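Local coordinates for serine acetyltransferase (Entamoeba histolytica, PDB 3Q1X), which probably catalyses the transfer of an acetyl group to the hydroxyl of L-serine, a step in the biosynthesis of cysteine, at residues I198-Q210 with I232-V244. Numbering follows the deposited sequence.
Sequences IYQSVTLGAMHFQ and IGTGAKVLGNIIV. With SER (serine), chain B.
Thr203 to Gly205 pair in parallel with Lys237 to Leu239 as strands on neighbouring coils of the left-handed beta-helix of the hexapeptide-repeat transferases. Thr203 N donates to Ala236 O, Val238 N to Thr203 O and Gly205 N to Val238 O, the last at 3.0 Å and nearly straight (169°). At one corner each coil turns through a type II beta turn, Tyr199 to Val202 on one and Gly233 to Ala236 on the other, and Gly235 N reaches Gln200 O to tie the stacked corners together. Inside the coil, Ile232 can be followed outward: CB lies 4.2 Å from Val202 CG1, the CG2 branch packs closer on that methyl (3.6 Å), and CG1, anti to its own carbonyl carbon (chi1 -49°), carries CD1 along an extended chain to Leu204 CD2 at 3.8 Å. Leu204 runs alongside Val238, its CD2 against Val238 CB, while Val202 lies crosswise to Ile232; Ile250 on the next coil continues this apolar core. On the outer face Thr203 CG2 rests on Leu239 CD2, and the other branch of that leucine, CD1, meets Met207 CE. Lys237 runs past Thr203, folding at chi2 and chi4, and its NZ donates a hydrogen bond to Gly235 O (2.6 Å) from a position tilted 34° out of the carbonyl plane; NZ also bonds Asn253 of the second subunit, and Gln200 of the same neighbouring subunit hydrogen-bonds Thr203 OG1 through NE2. The strand 203-205 then leads into the pocket of bound serine, lined by Ala206 and His208 with Arg222 and His223. There, one residue on from Gly205, whose O accepts a bond from Gly240 N, Ala206 O approaches the ligand's CB to 3.3 Å.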
loop_
_atom_site.group_PDB
_atom_site.type_symbol
_atom_site.label_atom_id
_atom_site.label_comp_id
_atom_site.label_asym_id
_atom_site.label_seq_id
_atom_site.Cartn_x
_atom_site.Cartn_y
_atom_site.Cartn_z
ATOM N N ILE A 198 -10.499 -12.369 -8.302
ATOM C CA ILE A 198 -10.049 -12.256 -6.911
ATOM C C ILE A 198 -10.257 -10.842 -6.387
ATOM O O ILE A 198 -9.903 -9.869 -7.053
ATOM C CB ILE A 198 -8.547 -12.661 -6.764
ATOM C CG1 ILE A 198 -8.351 -14.144 -7.100
ATOM C CG2 ILE A 198 -8.000 -12.328 -5.372
ATOM C CD1 ILE A 198 -6.902 -14.625 -7.026
ATOM N N TYR A 199 -10.807 -10.745 -5.181
ATOM C CA TYR A 199 -11.045 -9.476 -4.522
ATOM C C TYR A 199 -10.005 -9.123 -3.454
ATOM O O TYR A 199 -9.098 -9.920 -3.129
ATOM C CB TYR A 199 -12.460 -9.441 -3.945
ATOM C CG TYR A 199 -13.492 -9.346 -5.025
ATOM C CD1 TYR A 199 -13.905 -8.102 -5.508
ATOM C CD2 TYR A 199 -14.026 -10.500 -5.615
ATOM C CE1 TYR A 199 -14.843 -8.005 -6.530
ATOM C CE2 TYR A 199 -14.969 -10.414 -6.646
ATOM C CZ TYR A 199 -15.373 -9.162 -7.091
ATOM O OH TYR A 199 -16.291 -9.062 -8.107
ATOM N N GLN A 200 -10.156 -7.916 -2.919
ATOM C CA GLN A 200 -9.284 -7.379 -1.885
ATOM C C GLN A 200 -9.145 -8.361 -0.723
ATOM O O GLN A 200 -10.082 -9.111 -0.423
ATOM C CB GLN A 200 -9.804 -6.012 -1.401
ATOM C CG GLN A 200 -11.225 -5.994 -0.803
ATOM C CD GLN A 200 -12.334 -5.802 -1.833
ATOM O OE1 GLN A 200 -12.206 -6.195 -2.983
ATOM N NE2 GLN A 200 -13.449 -5.217 -1.398
ATOM N N SER A 201 -7.961 -8.384 -0.116
ATOM C CA SER A 201 -7.708 -9.145 1.108
ATOM C C SER A 201 -7.809 -10.669 0.990
ATOM O O SER A 201 -7.976 -11.363 2.004
ATOM C CB SER A 201 -8.636 -8.640 2.222
ATOM O OG SER A 201 -8.198 -7.383 2.703
ATOM N N VAL A 202 -7.682 -11.184 -0.232
ATOM C CA VAL A 202 -7.711 -12.629 -0.461
ATOM C C VAL A 202 -6.319 -13.211 -0.350
ATOM O O VAL A 202 -5.382 -12.716 -0.982
ATOM C CB VAL A 202 -8.318 -12.978 -1.829
ATOM C CG1 VAL A 202 -7.913 -14.393 -2.279
ATOM C CG2 VAL A 202 -9.822 -12.827 -1.776
ATOM N N THR A 203 -6.189 -14.258 0.454
ATOM C CA THR A 203 -4.950 -15.033 0.500
ATOM C C THR A 203 -5.104 -16.383 -0.188
ATOM O O THR A 203 -6.019 -17.154 0.122
ATOM C CB THR A 203 -4.430 -15.226 1.940
ATOM O OG1 THR A 203 -4.109 -13.942 2.505
ATOM C CG2 THR A 203 -3.179 -16.109 1.950
ATOM N N LEU A 204 -4.205 -16.642 -1.135
ATOM C CA LEU A 204 -3.990 -17.971 -1.693
ATOM C C LEU A 204 -2.587 -18.348 -1.271
ATOM O O LEU A 204 -1.628 -18.103 -1.997
ATOM C CB LEU A 204 -4.107 -17.966 -3.219
ATOM C CG LEU A 204 -5.520 -17.879 -3.801
ATOM C CD1 LEU A 204 -5.458 -17.706 -5.301
ATOM C CD2 LEU A 204 -6.340 -19.123 -3.446
ATOM N N GLY A 205 -2.469 -18.906 -0.072
ATOM C CA GLY A 205 -1.166 -19.016 0.562
ATOM C C GLY A 205 -1.040 -20.070 1.631
ATOM O O GLY A 205 -1.624 -21.147 1.529
ATOM N N ALA A 206 -0.247 -19.747 2.652
ATOM C CA ALA A 206 0.051 -20.666 3.733
ATOM C C ALA A 206 0.365 -19.906 5.014
ATOM O O ALA A 206 0.754 -18.737 4.970
ATOM C CB ALA A 206 1.230 -21.570 3.347
ATOM N N MET A 207 0.179 -20.582 6.146
ATOM C CA MET A 207 0.605 -20.084 7.452
ATOM C C MET A 207 1.533 -21.089 8.085
ATOM O O MET A 207 1.355 -22.293 7.911
ATOM C CB MET A 207 -0.581 -19.940 8.389
ATOM C CG MET A 207 -1.541 -18.864 8.047
ATOM S SD MET A 207 -2.691 -18.734 9.411
ATOM C CE MET A 207 -3.447 -20.366 9.470
ATOM N N HIS A 208 2.501 -20.605 8.855
ATOM C CA HIS A 208 3.410 -21.505 9.539
ATOM C C HIS A 208 3.482 -21.220 11.028
ATOM O O HIS A 208 4.122 -20.269 11.474
ATOM C CB HIS A 208 4.783 -21.477 8.880
ATOM C CG HIS A 208 4.733 -21.799 7.421
ATOM N ND1 HIS A 208 4.918 -20.848 6.442
ATOM C CD2 HIS A 208 4.455 -22.955 6.776
ATOM C CE1 HIS A 208 4.783 -21.412 5.255
ATOM N NE2 HIS A 208 4.504 -22.691 5.429
ATOM N N PHE A 209 2.790 -22.059 11.787
ATOM C CA PHE A 209 2.827 -21.966 13.235
ATOM C C PHE A 209 4.179 -22.433 13.737
ATOM O O PHE A 209 4.707 -23.462 13.295
ATOM C CB PHE A 209 1.685 -22.762 13.858
ATOM C CG PHE A 209 0.332 -22.254 13.476
ATOM C CD1 PHE A 209 -0.129 -21.035 13.962
ATOM C CD2 PHE A 209 -0.478 -22.980 12.613
ATOM C CE1 PHE A 209 -1.383 -20.553 13.606
ATOM C CE2 PHE A 209 -1.734 -22.509 12.248
ATOM C CZ PHE A 209 -2.191 -21.294 12.751
ATOM N N GLN A 210 4.740 -21.651 14.655
ATOM C CA GLN A 210 6.099 -21.868 15.112
ATOM C C GLN A 210 6.305 -23.260 15.690
ATOM O O GLN A 210 5.627 -23.667 16.638
ATOM C CB GLN A 210 6.503 -20.807 16.133
ATOM C CG GLN A 210 6.754 -19.447 15.525
ATOM C CD GLN A 210 7.097 -18.413 16.570
ATOM O OE1 GLN A 210 8.078 -18.559 17.305
ATOM N NE2 GLN A 210 6.289 -17.359 16.645
ATOM N N ILE A 232 -13.155 -15.601 -5.778
ATOM C CA ILE A 232 -12.768 -15.620 -4.376
ATOM C C ILE A 232 -13.106 -14.284 -3.737
ATOM O O ILE A 232 -12.494 -13.261 -4.051
ATOM C CB ILE A 232 -11.275 -15.980 -4.175
ATOM C CG1 ILE A 232 -10.923 -17.228 -4.984
ATOM C CG2 ILE A 232 -10.990 -16.233 -2.700
ATOM C CD1 ILE A 232 -9.479 -17.600 -4.962
ATOM N N GLY A 233 -14.092 -14.312 -2.847
ATOM C CA GLY A 233 -14.654 -13.104 -2.259
ATOM C C GLY A 233 -13.749 -12.413 -1.265
ATOM O O GLY A 233 -12.766 -12.993 -0.798
ATOM N N THR A 234 -14.100 -11.167 -0.958
ATOM C CA THR A 234 -13.330 -10.302 -0.073
ATOM C C THR A 234 -12.980 -10.956 1.260
ATOM O O THR A 234 -13.862 -11.442 1.970
ATOM C CB THR A 234 -14.092 -9.001 0.240
ATOM O OG1 THR A 234 -14.707 -8.490 -0.955
ATOM C CG2 THR A 234 -13.136 -7.980 0.812
ATOM N N GLY A 235 -11.690 -10.955 1.590
ATOM C CA GLY A 235 -11.222 -11.414 2.897
ATOM C C GLY A 235 -11.027 -12.912 3.045
ATOM O O GLY A 235 -10.579 -13.381 4.096
ATOM N N ALA A 236 -11.354 -13.666 1.998
ATOM C CA ALA A 236 -11.231 -15.125 2.045
ATOM C C ALA A 236 -9.772 -15.546 2.204
ATOM O O ALA A 236 -8.888 -15.016 1.521
ATOM C CB ALA A 236 -11.858 -15.758 0.810
ATOM N N LYS A 237 -9.525 -16.470 3.134
ATOM C CA LYS A 237 -8.179 -16.980 3.402
ATOM C C LYS A 237 -8.115 -18.456 3.039
ATOM O O LYS A 237 -8.606 -19.313 3.782
ATOM C CB LYS A 237 -7.763 -16.769 4.871
ATOM C CG LYS A 237 -7.885 -15.330 5.417
ATOM C CD LYS A 237 -7.217 -14.309 4.500
ATOM C CE LYS A 237 -7.246 -12.892 5.090
ATOM N NZ LYS A 237 -8.602 -12.392 5.446
ATOM N N VAL A 238 -7.500 -18.741 1.900
ATOM C CA VAL A 238 -7.401 -20.105 1.386
ATOM C C VAL A 238 -5.973 -20.574 1.608
ATOM O O VAL A 238 -5.035 -20.053 0.995
ATOM C CB VAL A 238 -7.796 -20.175 -0.107
ATOM C CG1 VAL A 238 -7.857 -21.622 -0.589
ATOM C CG2 VAL A 238 -9.140 -19.487 -0.327
ATOM N N LEU A 239 -5.802 -21.538 2.510
ATOM C CA LEU A 239 -4.474 -21.858 3.011
ATOM C C LEU A 239 -4.099 -23.327 2.894
ATOM O O LEU A 239 -4.923 -24.215 3.118
ATOM C CB LEU A 239 -4.317 -21.382 4.463
ATOM C CG LEU A 239 -4.620 -19.903 4.760
ATOM C CD1 LEU A 239 -4.592 -19.642 6.239
ATOM C CD2 LEU A 239 -3.657 -18.947 4.051
ATOM N N GLY A 240 -2.838 -23.567 2.548
ATOM C CA GLY A 240 -2.283 -24.914 2.534
ATOM C C GLY A 240 -2.249 -25.545 1.159
ATOM O O GLY A 240 -2.787 -24.993 0.189
ATOM N N ASN A 241 -1.610 -26.710 1.081
ATOM C CA ASN A 241 -1.527 -27.472 -0.155
ATOM C C ASN A 241 -2.860 -28.177 -0.399
ATOM O O ASN A 241 -2.988 -29.392 -0.217
ATOM C CB ASN A 241 -0.369 -28.480 -0.086
ATOM C CG ASN A 241 -0.219 -29.298 -1.369
ATOM O OD1 ASN A 241 -0.784 -28.961 -2.416
ATOM N ND2 ASN A 241 0.544 -30.386 -1.285
ATOM N N ILE A 242 -3.849 -27.392 -0.811
ATOM C CA ILE A 242 -5.214 -27.869 -0.993
ATOM C C ILE A 242 -5.666 -27.597 -2.423
ATOM O O ILE A 242 -5.079 -26.763 -3.117
ATOM C CB ILE A 242 -6.189 -27.205 0.014
ATOM C CG1 ILE A 242 -6.151 -25.673 -0.120
ATOM C CG2 ILE A 242 -5.876 -27.668 1.447
ATOM C CD1 ILE A 242 -7.229 -24.951 0.658
ATOM N N ILE A 243 -6.707 -28.301 -2.859
ATOM C CA ILE A 243 -7.221 -28.139 -4.214
ATOM C C ILE A 243 -8.622 -27.544 -4.196
ATOM O O ILE A 243 -9.533 -28.075 -3.551
ATOM C CB ILE A 243 -7.193 -29.475 -5.017
ATOM C CG1 ILE A 243 -5.744 -29.918 -5.248
ATOM C CG2 ILE A 243 -7.911 -29.323 -6.355
ATOM C CD1 ILE A 243 -5.584 -31.362 -5.661
ATOM N N VAL A 244 -8.767 -26.417 -4.885
ATOM C CA VAL A 244 -10.068 -25.828 -5.155
ATOM C C VAL A 244 -10.445 -26.160 -6.602
ATOM O O VAL A 244 -9.674 -25.911 -7.540
ATOM C CB VAL A 244 -10.078 -24.296 -4.907
ATOM C CG1 VAL A 244 -11.451 -23.713 -5.193
ATOM C CG2 VAL A 244 -9.654 -23.974 -3.476
HETATM N N SER B . 5.823 -16.860 2.932
HETATM C CA SER B . 5.192 -18.134 3.393
HETATM C C SER B . 5.461 -19.255 2.401
HETATM O O SER B . 6.053 -19.037 1.345
HETATM C CB SER B . 3.684 -17.946 3.584
HETATM O OG SER B . 3.039 -17.685 2.344
HETATM O OXT SER B . 5.092 -20.399 2.636
#